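Local atomic coordinates of carboxylesterase (Uncultured bacterium, PDB entry 5GMX), a protein that hydrolyses carboxylic esters and also oxyimino cephalosporins, as a family VIII carboxylesterase related to serine beta-lactamases. Residues A[156-161]-A[309-314]; A[118-123]-A[304-309]; A[34-39]-A[359-364]. One frame throughout, in Å; residues are numbered along the deposited sequence.

Overall arrangement
After strand 10-11 and helix 16-27 the chain lays down strand 33-40, whose partner in contact 3 arrives only with strand 357-363, so this contact closes the widest loop and joins the N- and C-terminal parts of the fold in one antiparallel sheet. Contacts 1 and 2 both lie within that loop. The segments 118-123 and 156-161 come in turn, then 304-309 and 309-314 meet them in the same order, so the two closures cross. They bring the loops after helices 113-117 (contact 2) and 138-146 (contact 1) onto strand 307-310 and the turn after it, sharing R309. Their centres are about 7 Å apart, and each is about 28 Å from that of contact 3.

Contact 1 (A[156-161]-A[309-314]); sequences TANGYH and RKDEVI. With PMS (phenylmethanesulfonic acid), chain C.
D311 organises this contact, its carboxylate gripping its own turn and the loop 156-161 together. CG stands anti to the backbone N (chi1 -167°), which carries OD1 to three N-H groups. Those of V313 and I314 close an Asx turn and an Asx motif, while Y160 N comes across the contact to lie 2.9 Å from D311 OD1. Y160 N uses the syn lone pair and I314 N the anti one; V313 N approaches from above the carboxylate plane. D311 OD2 receives N158 ND2 at 3.0 Å, also from above the plane, and W320 NE1 of the adjacent strand.

N158 keeps CG in the crowded position between backbone N and carbonyl carbon (chi1 40°), where its amide can face both R309 and D311. R309, bent at chi3, gives N158 OD1 a weak bond from NE at 3.2 Å and lays one guanidinium face over the T156-A157 peptide. Between the backbones, E312 N meets N158 O at 2.8 Å in an almost straight bond.

Y160 turns its ring away from the turn, with CG anti to the backbone N (chi1 -170°). I314 CD1 sits over one face, 4.1 Å from the centroid of the Y160 ring, as a CH-pi contact, and V313 packs beside Y160 CB. Y160 OH has K74 NZ as its main partner, with weaker approaches to S71 and to O2S of the bound sulfonate. The Asx turn thus backs the tyrosine of a ligand pocket consistent with the SxxK active site of class C beta-lactamases and family VIII esterases.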
loop_
_atom_site.group_PDB
_atom_site.type_symbol
_atom_site.label_atom_id
_atom_site.label_comp_id
_atom_site.label_asym_id
_atom_site.label_seq_id
_atom_site.Cartn_x
_atom_site.Cartn_y
_atom_site.Cartn_z
ATOM N N THR A 156 1.697 -10.593 21.104
ATOM C CA THR A 156 1.142 -9.957 22.305
ATOM C C THR A 156 0.913 -8.461 22.131
ATOM O O THR A 156 0.377 -7.806 23.019
ATOM C CB THR A 156 2.062 -10.156 23.535
ATOM O OG1 THR A 156 3.307 -9.485 23.302
ATOM C CG2 THR A 156 2.339 -11.627 23.768
ATOM N N ALA A 157 1.334 -7.931 20.989
ATOM C CA ALA A 157 1.173 -6.515 20.671
ATOM C C ALA A 157 1.353 -6.331 19.176
ATOM O O ALA A 157 1.839 -7.232 18.505
ATOM C CB ALA A 157 2.166 -5.663 21.429
ATOM N N ASN A 158 0.948 -5.174 18.663
ATOM C CA ASN A 158 1.252 -4.810 17.288
ATOM C C ASN A 158 2.048 -3.516 17.267
ATOM O O ASN A 158 1.796 -2.605 18.058
ATOM C CB ASN A 158 -0.023 -4.691 16.440
ATOM C CG ASN A 158 -1.171 -4.032 17.186
ATOM O OD1 ASN A 158 -1.867 -4.683 17.967
ATOM N ND2 ASN A 158 -1.391 -2.746 16.929
ATOM N N GLY A 159 3.056 -3.478 16.407
ATOM C CA GLY A 159 3.885 -2.304 16.232
ATOM C C GLY A 159 4.163 -2.173 14.746
ATOM O O GLY A 159 4.881 -2.982 14.170
ATOM N N TYR A 160 3.592 -1.144 14.134
ATOM C CA TYR A 160 3.704 -0.909 12.695
ATOM C C TYR A 160 5.126 -1.086 12.156
ATOM O O TYR A 160 6.042 -0.369 12.544
ATOM C CB TYR A 160 3.202 0.498 12.388
ATOM C CG TYR A 160 3.024 0.852 10.928
ATOM C CD1 TYR A 160 2.294 0.039 10.075
ATOM C CD2 TYR A 160 3.536 2.037 10.424
ATOM C CE1 TYR A 160 2.106 0.386 8.747
ATOM C CE2 TYR A 160 3.350 2.396 9.099
ATOM C CZ TYR A 160 2.631 1.571 8.270
ATOM O OH TYR A 160 2.451 1.935 6.962
ATOM N N HIS A 161 5.300 -2.071 11.281
ATOM C CA HIS A 161 6.580 -2.314 10.626
ATOM C C HIS A 161 6.706 -1.317 9.470
ATOM O O HIS A 161 6.567 -1.663 8.295
ATOM C CB HIS A 161 6.672 -3.781 10.165
ATOM C CG HIS A 161 6.767 -4.756 11.302
ATOM N ND1 HIS A 161 5.987 -4.655 12.433
ATOM C CD2 HIS A 161 7.557 -5.842 11.487
ATOM C CE1 HIS A 161 6.296 -5.633 13.271
ATOM N NE2 HIS A 161 7.245 -6.364 12.722
ATOM N N ARG A 309 -5.754 -3.143 18.564
ATOM C CA ARG A 309 -5.060 -2.681 19.774
ATOM C C ARG A 309 -4.345 -1.371 19.536
ATOM O O ARG A 309 -4.043 -1.036 18.401
ATOM C CB ARG A 309 -4.013 -3.697 20.256
ATOM C CG ARG A 309 -4.536 -4.955 20.911
ATOM C CD ARG A 309 -3.395 -5.695 21.617
ATOM N NE ARG A 309 -2.482 -6.309 20.665
ATOM C CZ ARG A 309 -2.429 -7.614 20.409
ATOM N NH1 ARG A 309 -3.226 -8.451 21.056
ATOM N NH2 ARG A 309 -1.577 -8.081 19.505
ATOM N N LYS A 310 -4.032 -0.654 20.611
ATOM C CA LYS A 310 -3.189 0.528 20.497
ATOM C C LYS A 310 -1.843 0.105 19.935
ATOM O O LYS A 310 -1.199 -0.814 20.452
ATOM C CB LYS A 310 -3.017 1.236 21.846
ATOM C CG LYS A 310 -2.184 2.516 21.759
ATOM C CD LYS A 310 -2.481 3.488 22.889
ATOM C CE LYS A 310 -1.892 2.996 24.203
ATOM N NZ LYS A 310 -0.421 2.767 24.099
ATOM N N ASP A 311 -1.434 0.754 18.853
ATOM C CA ASP A 311 -0.237 0.334 18.144
ATOM C C ASP A 311 1.023 0.919 18.763
ATOM O O ASP A 311 1.101 2.126 18.991
ATOM C CB ASP A 311 -0.339 0.727 16.668
ATOM C CG ASP A 311 0.710 0.049 15.815
ATOM O OD1 ASP A 311 1.827 0.600 15.702
ATOM O OD2 ASP A 311 0.417 -1.039 15.271
ATOM N N GLU A 312 2.018 0.063 18.993
ATOM C CA GLU A 312 3.273 0.457 19.638
ATOM C C GLU A 312 4.049 1.513 18.850
ATOM O O GLU A 312 4.920 2.183 19.398
ATOM C CB GLU A 312 4.173 -0.768 19.851
ATOM C CG GLU A 312 3.547 -1.919 20.633
ATOM C CD GLU A 312 3.331 -1.595 22.107
ATOM O OE1 GLU A 312 4.128 -0.811 22.673
ATOM O OE2 GLU A 312 2.370 -2.130 22.705
ATOM N N VAL A 313 3.757 1.644 17.559
ATOM C CA VAL A 313 4.494 2.578 16.717
ATOM C C VAL A 313 3.635 3.769 16.312
ATOM O O VAL A 313 4.074 4.911 16.404
ATOM C CB VAL A 313 5.048 1.882 15.444
ATOM C CG1 VAL A 313 5.685 2.893 14.511
ATOM C CG2 VAL A 313 6.063 0.810 15.823
ATOM N N ILE A 314 2.409 3.498 15.873
ATOM C CA ILE A 314 1.517 4.544 15.373
ATOM C C ILE A 314 0.881 5.328 16.521
ATOM O O ILE A 314 0.665 6.533 16.417
ATOM C CB ILE A 314 0.415 3.942 14.462
ATOM C CG1 ILE A 314 1.039 3.398 13.171
ATOM C CG2 ILE A 314 -0.667 4.970 14.143
ATOM C CD1 ILE A 314 0.105 2.536 12.348
HETATM C C PMS C . 5.660 4.690 5.272
HETATM S S PMS C . 3.889 4.861 5.263
HETATM C C1 PMS C . 6.326 5.602 6.287
HETATM C C2 PMS C . 6.761 6.866 5.912
HETATM C C3 PMS C . 7.373 7.699 6.839
HETATM C C4 PMS C . 7.558 7.270 8.144
HETATM C C5 PMS C . 7.127 6.007 8.522
HETATM C C6 PMS C . 6.517 5.176 7.594
HETATM O O2S PMS C . 3.291 5.235 6.602
HETATM O O1S PMS C . 3.459 6.038 4.420
HETATM O O HOH W 1 -0.174 -3.408 20.733
#

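Contact 2 (A[118-123]-A[304-309]); sequences SHQAGI and REECFR
A classic beta bulge sets this contact apart: E306 and C307, neighbours in sequence, both sit opposite W320 of strand 317-320, and both send their side chains toward the loop 118-123. Two consecutive residues therefore meet that loop, where a regular strand would alternate.

E306 takes the S118 end. Its CB packs on S118 CB at 3.6 Å, and the chain then bends at chi2, so that the carboxylate turns off toward R322, its salt-bridge partner, and leaves E306 OE1 4.1 Å from Q120 NE2. C307 takes the Q120 end. With SG in the crowded position between backbone N and carbonyl carbon (chi1 52°), the sulfur lies over the flat side-chain amide of Q120, nearly equidistant from its carbon, oxygen and nitrogen; the nearest is Q120 CD, 3.6 Å from C307 SG. C307 CB meanwhile lies against one face of the R309 guanidinium, offset toward its rim.

The amide of Q120 is held at both ends. An extended chain, turned at its last torsion (chi3 88°), points Q120 NE2 back at S118 OG, 2.8 Å away, in a fairly straight bond lying close to the amide plane. S118 OG is bonded in turn to the carbonyl oxygen of A114 in the preceding helix. At the other end, Q120 OE1 lies at the edge of the R309 guanidinium, 2.7 Å from R309 NH2; the bond is short but bent, with 121° at the hydrogen, and counts as weak.

Hydroxyl and guanidinium together fix which end of the amide is oxygen. A neutral carbonyl thus faces the cationic arginine, and R309 would be expected to polarise it modestly, while the acid of E306 is directed to a different arginine.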
loop_
_atom_site.group_PDB
_atom_site.type_symbol
_atom_site.label_atom_id
_atom_site.label_comp_id
_atom_site.label_asym_id
_atom_site.label_seq_id
_atom_site.Cartn_x
_atom_site.Cartn_y
_atom_site.Cartn_z
ATOM N N SER A 118 0.349 -8.944 10.339
ATOM C CA SER A 118 -0.434 -8.015 11.154
ATOM C C SER A 118 0.434 -7.233 12.135
ATOM O O SER A 118 -0.070 -6.707 13.132
ATOM C CB SER A 118 -1.544 -8.749 11.917
ATOM O OG SER A 118 -1.032 -9.826 12.685
ATOM N N HIS A 119 1.727 -7.138 11.829
ATOM C CA HIS A 119 2.670 -6.310 12.582
ATOM C C HIS A 119 2.795 -6.787 14.025
ATOM O O HIS A 119 3.011 -5.989 14.928
ATOM C CB HIS A 119 2.255 -4.831 12.543
ATOM C CG HIS A 119 2.062 -4.308 11.156
ATOM N ND1 HIS A 119 3.086 -3.744 10.426
ATOM C CD2 HIS A 119 0.976 -4.302 10.349
ATOM C CE1 HIS A 119 2.635 -3.398 9.234
ATOM N NE2 HIS A 119 1.357 -3.725 9.162
ATOM N N GLN A 120 2.665 -8.094 14.229
ATOM C CA GLN A 120 2.787 -8.675 15.564
ATOM C C GLN A 120 4.055 -9.506 15.767
ATOM O O GLN A 120 4.166 -10.209 16.762
ATOM C CB GLN A 120 1.584 -9.555 15.863
ATOM C CG GLN A 120 0.259 -8.851 15.778
ATOM C CD GLN A 120 -0.864 -9.726 16.275
ATOM O OE1 GLN A 120 -1.165 -9.739 17.468
ATOM N NE2 GLN A 120 -1.476 -10.486 15.370
ATOM N N ALA A 121 4.987 -9.462 14.818
ATOM C CA ALA A 121 6.233 -10.213 14.962
ATOM C C ALA A 121 7.241 -9.468 15.834
ATOM O O ALA A 121 8.211 -10.053 16.303
ATOM C CB ALA A 121 6.844 -10.516 13.598
ATOM N N GLY A 122 7.031 -8.168 16.021
ATOM C CA GLY A 122 7.880 -7.394 16.907
ATOM C C GLY A 122 9.214 -6.959 16.330
ATOM O O GLY A 122 10.114 -6.582 17.072
ATOM N N ILE A 123 9.369 -7.009 15.015
ATOM C CA ILE A 123 10.604 -6.509 14.413
ATOM C C ILE A 123 10.297 -5.261 13.596
ATOM O O ILE A 123 10.535 -5.200 12.379
ATOM C CB ILE A 123 11.300 -7.574 13.553
ATOM C CG1 ILE A 123 10.288 -8.318 12.691
ATOM C CG2 ILE A 123 12.014 -8.591 14.440
ATOM C CD1 ILE A 123 10.934 -9.323 11.772
ATOM N N ARG A 304 -9.233 -11.227 7.338
ATOM C CA ARG A 304 -9.618 -11.591 8.700
ATOM C C ARG A 304 -8.945 -10.664 9.698
ATOM O O ARG A 304 -7.737 -10.426 9.617
ATOM C CB ARG A 304 -9.228 -13.028 9.038
ATOM C CG ARG A 304 -10.102 -14.102 8.432
ATOM C CD ARG A 304 -9.761 -15.467 9.035
ATOM N NE ARG A 304 -10.465 -16.542 8.344
ATOM C CZ ARG A 304 -11.661 -17.009 8.694
ATOM N NH1 ARG A 304 -12.308 -16.496 9.737
ATOM N NH2 ARG A 304 -12.214 -17.988 7.991
ATOM N N GLU A 305 -9.715 -10.139 10.641
ATOM C CA GLU A 305 -9.124 -9.300 11.675
ATOM C C GLU A 305 -8.183 -10.131 12.541
ATOM O O GLU A 305 -8.558 -11.190 13.043
ATOM C CB GLU A 305 -10.194 -8.653 12.545
ATOM C CG GLU A 305 -9.616 -7.705 13.582
ATOM C CD GLU A 305 -10.681 -7.165 14.515
ATOM O OE1 GLU A 305 -11.702 -6.633 14.019
ATOM O OE2 GLU A 305 -10.482 -7.265 15.742
ATOM N N GLU A 306 -6.953 -9.656 12.681
ATOM C CA GLU A 306 -5.945 -10.353 13.463
ATOM C C GLU A 306 -5.816 -9.707 14.825
ATOM O O GLU A 306 -5.652 -10.400 15.825
ATOM C CB GLU A 306 -4.601 -10.358 12.736
ATOM C CG GLU A 306 -4.507 -11.428 11.656
ATOM C CD GLU A 306 -4.511 -12.830 12.245
ATOM O OE1 GLU A 306 -3.845 -13.029 13.287
ATOM O OE2 GLU A 306 -5.180 -13.725 11.684
ATOM N N CYS A 307 -5.898 -8.381 14.869
ATOM C CA CYS A 307 -5.872 -7.723 16.173
ATOM C C CYS A 307 -6.469 -6.330 16.104
ATOM O O CYS A 307 -6.624 -5.774 15.025
ATOM C CB CYS A 307 -4.437 -7.684 16.739
ATOM S SG CYS A 307 -3.105 -6.990 15.667
ATOM N N PHE A 308 -6.840 -5.790 17.259
ATOM C CA PHE A 308 -7.393 -4.443 17.336
ATOM C C PHE A 308 -6.907 -3.803 18.630
ATOM O O PHE A 308 -7.563 -3.899 19.658
ATOM C CB PHE A 308 -8.925 -4.476 17.259
ATOM C CG PHE A 308 -9.557 -3.135 16.981
ATOM C CD1 PHE A 308 -8.784 -1.992 16.824
ATOM C CD2 PHE A 308 -10.931 -3.023 16.856
ATOM C CE1 PHE A 308 -9.375 -0.756 16.575
ATOM C CE2 PHE A 308 -11.528 -1.798 16.597
ATOM C CZ PHE A 308 -10.747 -0.664 16.454
ATOM N N ARG A 309 -5.754 -3.143 18.564
ATOM C CA ARG A 309 -5.060 -2.681 19.774
ATOM C C ARG A 309 -4.345 -1.371 19.536
ATOM O O ARG A 309 -4.043 -1.036 18.401
ATOM C CB ARG A 309 -4.013 -3.697 20.256
ATOM C CG ARG A 309 -4.536 -4.955 20.911
ATOM C CD ARG A 309 -3.395 -5.695 21.617
ATOM N NE ARG A 309 -2.482 -6.309 20.665
ATOM C CZ ARG A 309 -2.429 -7.614 20.409
ATOM N NH1 ARG A 309 -3.226 -8.451 21.056
ATOM N NH2 ARG A 309 -1.577 -8.081 19.505
#

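Contact 3 (A[34-39]-A[359-364]); sequences ASFGLA and MGYAMN
Strands 34-39 and 359-363 run antiparallel at 176° with their axes 4.7 Å apart, in the middle of the antiparallel sheet of the serine beta-lactamase fold. S35 with A362 and G37 with G360 are the hydrogen-bonded pairs, each closed by two N-H to O bonds; F36-Y361 between them, and A34-M363 and L38-M359 beyond, are the non-hydrogen-bonded pairs.

These last residues point their side chains to one face, which helices 16-27 and 374-385 cover. F36 holds CG anti to the backbone N (chi1 175°), and its ring reaches M359, a selenomethionine. M359 CG lies 3.5 Å from F36 CE2, and SE comes to the ring edge in its plane, 4.9 Å from the F36 centroid, a Met-aromatic contact. The bend at chi3 then leads M359 CE to L38 CD1 at 3.8 Å. F36 also brings CD2 near Y361 CB, the two side chains crossing at about a right angle. Farther along, A34 CB packs against M363 CB and the CE1 corner of the Y361 ring.

On the opposite face, where G37 and G360 have no side chain, S35 and A362 form the pair that carries side chains. The carbonyl oxygen of A362 is gripped twice by one residue: S35 N at 2.9 Å, nearly along the C=O axis, and S35 OG, itself also bonded to G272 N, at 3.2 Å from A362 O and on a lone pair.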
loop_
_atom_site.group_PDB
_atom_site.type_symbol
_atom_site.label_atom_id
_atom_site.label_comp_id
_atom_site.label_asym_id
_atom_site.label_seq_id
_atom_site.Cartn_x
_atom_site.Cartn_y
_atom_site.Cartn_z
ATOM N N ALA A 34 -2.715 15.642 -8.911
ATOM C CA ALA A 34 -3.403 14.511 -8.307
ATOM C C ALA A 34 -4.080 13.617 -9.328
ATOM O O ALA A 34 -4.446 14.046 -10.428
ATOM C CB ALA A 34 -4.422 14.998 -7.282
ATOM N N SER A 35 -4.264 12.367 -8.930
ATOM C CA SER A 35 -4.974 11.388 -9.727
ATOM C C SER A 35 -5.917 10.595 -8.827
ATOM O O SER A 35 -5.626 10.347 -7.645
ATOM C CB SER A 35 -4.002 10.450 -10.425
ATOM O OG SER A 35 -3.285 9.683 -9.474
ATOM N N PHE A 36 -7.047 10.204 -9.405
ATOM C CA PHE A 36 -8.105 9.523 -8.683
ATOM C C PHE A 36 -8.761 8.450 -9.553
ATOM O O PHE A 36 -9.035 8.667 -10.738
ATOM C CB PHE A 36 -9.158 10.529 -8.204
ATOM C CG PHE A 36 -10.344 9.888 -7.540
ATOM C CD1 PHE A 36 -11.489 9.596 -8.267
ATOM C CD2 PHE A 36 -10.298 9.538 -6.203
ATOM C CE1 PHE A 36 -12.570 8.975 -7.666
ATOM C CE2 PHE A 36 -11.382 8.926 -5.591
ATOM C CZ PHE A 36 -12.518 8.653 -6.318
ATOM N N GLY A 37 -9.046 7.304 -8.955
ATOM C CA GLY A 37 -9.769 6.253 -9.645
ATOM C C GLY A 37 -10.887 5.691 -8.784
ATOM O O GLY A 37 -10.811 5.685 -7.547
ATOM N N LEU A 38 -11.944 5.236 -9.449
ATOM C CA LEU A 38 -13.055 4.589 -8.782
ATOM C C LEU A 38 -13.583 3.455 -9.652
ATOM O O LEU A 38 -13.921 3.650 -10.827
ATOM C CB LEU A 38 -14.166 5.595 -8.461
ATOM C CG LEU A 38 -15.430 5.056 -7.765
ATOM C CD1 LEU A 38 -15.160 4.691 -6.324
ATOM C CD2 LEU A 38 -16.583 6.056 -7.831
ATOM N N ALA A 39 -13.618 2.260 -9.077
ATOM C CA ALA A 39 -14.147 1.084 -9.745
ATOM C C ALA A 39 -15.427 0.627 -9.062
ATOM O O ALA A 39 -15.520 0.609 -7.834
ATOM C CB ALA A 39 -13.120 -0.042 -9.767
HETATM N N MSE A 359 -11.397 2.028 -4.622
HETATM C CA MSE A 359 -11.057 3.431 -4.802
HETATM C C MSE A 359 -9.569 3.672 -4.641
HETATM O O MSE A 359 -8.928 3.079 -3.758
HETATM C CB MSE A 359 -11.835 4.305 -3.811
HETATM C CG MSE A 359 -11.574 5.797 -4.002
HETATM SE SE MSE A 359 -12.524 6.972 -2.730
HETATM C CE MSE A 359 -14.317 6.219 -2.913
ATOM N N GLY A 360 -9.024 4.551 -5.482
ATOM C CA GLY A 360 -7.610 4.875 -5.422
ATOM C C GLY A 360 -7.323 6.362 -5.549
ATOM O O GLY A 360 -7.970 7.060 -6.324
ATOM N N TYR A 361 -6.343 6.851 -4.794
ATOM C CA TYR A 361 -6.021 8.273 -4.837
ATOM C C TYR A 361 -4.535 8.514 -4.568
ATOM O O TYR A 361 -3.971 8.006 -3.578
ATOM C CB TYR A 361 -6.915 9.030 -3.850
ATOM C CG TYR A 361 -6.571 10.489 -3.652
ATOM C CD1 TYR A 361 -6.545 11.380 -4.723
ATOM C CD2 TYR A 361 -6.331 10.984 -2.380
ATOM C CE1 TYR A 361 -6.227 12.724 -4.530
ATOM C CE2 TYR A 361 -6.044 12.318 -2.170
ATOM C CZ TYR A 361 -5.971 13.177 -3.246
ATOM O OH TYR A 361 -5.663 14.489 -3.002
ATOM N N ALA A 362 -3.890 9.245 -5.478
ATOM C CA ALA A 362 -2.450 9.501 -5.352
ATOM C C ALA A 362 -2.104 10.911 -5.821
ATOM O O ALA A 362 -2.555 11.342 -6.880
ATOM C CB ALA A 362 -1.647 8.469 -6.138
HETATM N N MSE A 363 -1.281 11.614 -5.051
HETATM C CA MSE A 363 -1.005 13.022 -5.316
HETATM C C MSE A 363 0.414 13.385 -4.895
HETATM O O MSE A 363 1.054 12.632 -4.168
HETATM C CB MSE A 363 -2.022 13.898 -4.585
HETATM C CG MSE A 363 -1.710 14.135 -3.114
HETATM SE SE MSE A 363 -1.568 12.540 -1.952
HETATM C CE MSE A 363 -3.094 11.592 -2.563
ATOM N N ASN A 364 0.914 14.533 -5.354
ATOM C CA ASN A 364 2.294 14.892 -5.056
ATOM C C ASN A 364 2.465 15.959 -3.965
ATOM O O ASN A 364 3.587 16.208 -3.520
ATOM C CB ASN A 364 3.010 15.331 -6.342
ATOM C CG ASN A 364 2.427 16.597 -6.952
ATOM O OD1 ASN A 364 1.323 17.021 -6.615
ATOM N ND2 ASN A 364 3.164 17.185 -7.884
#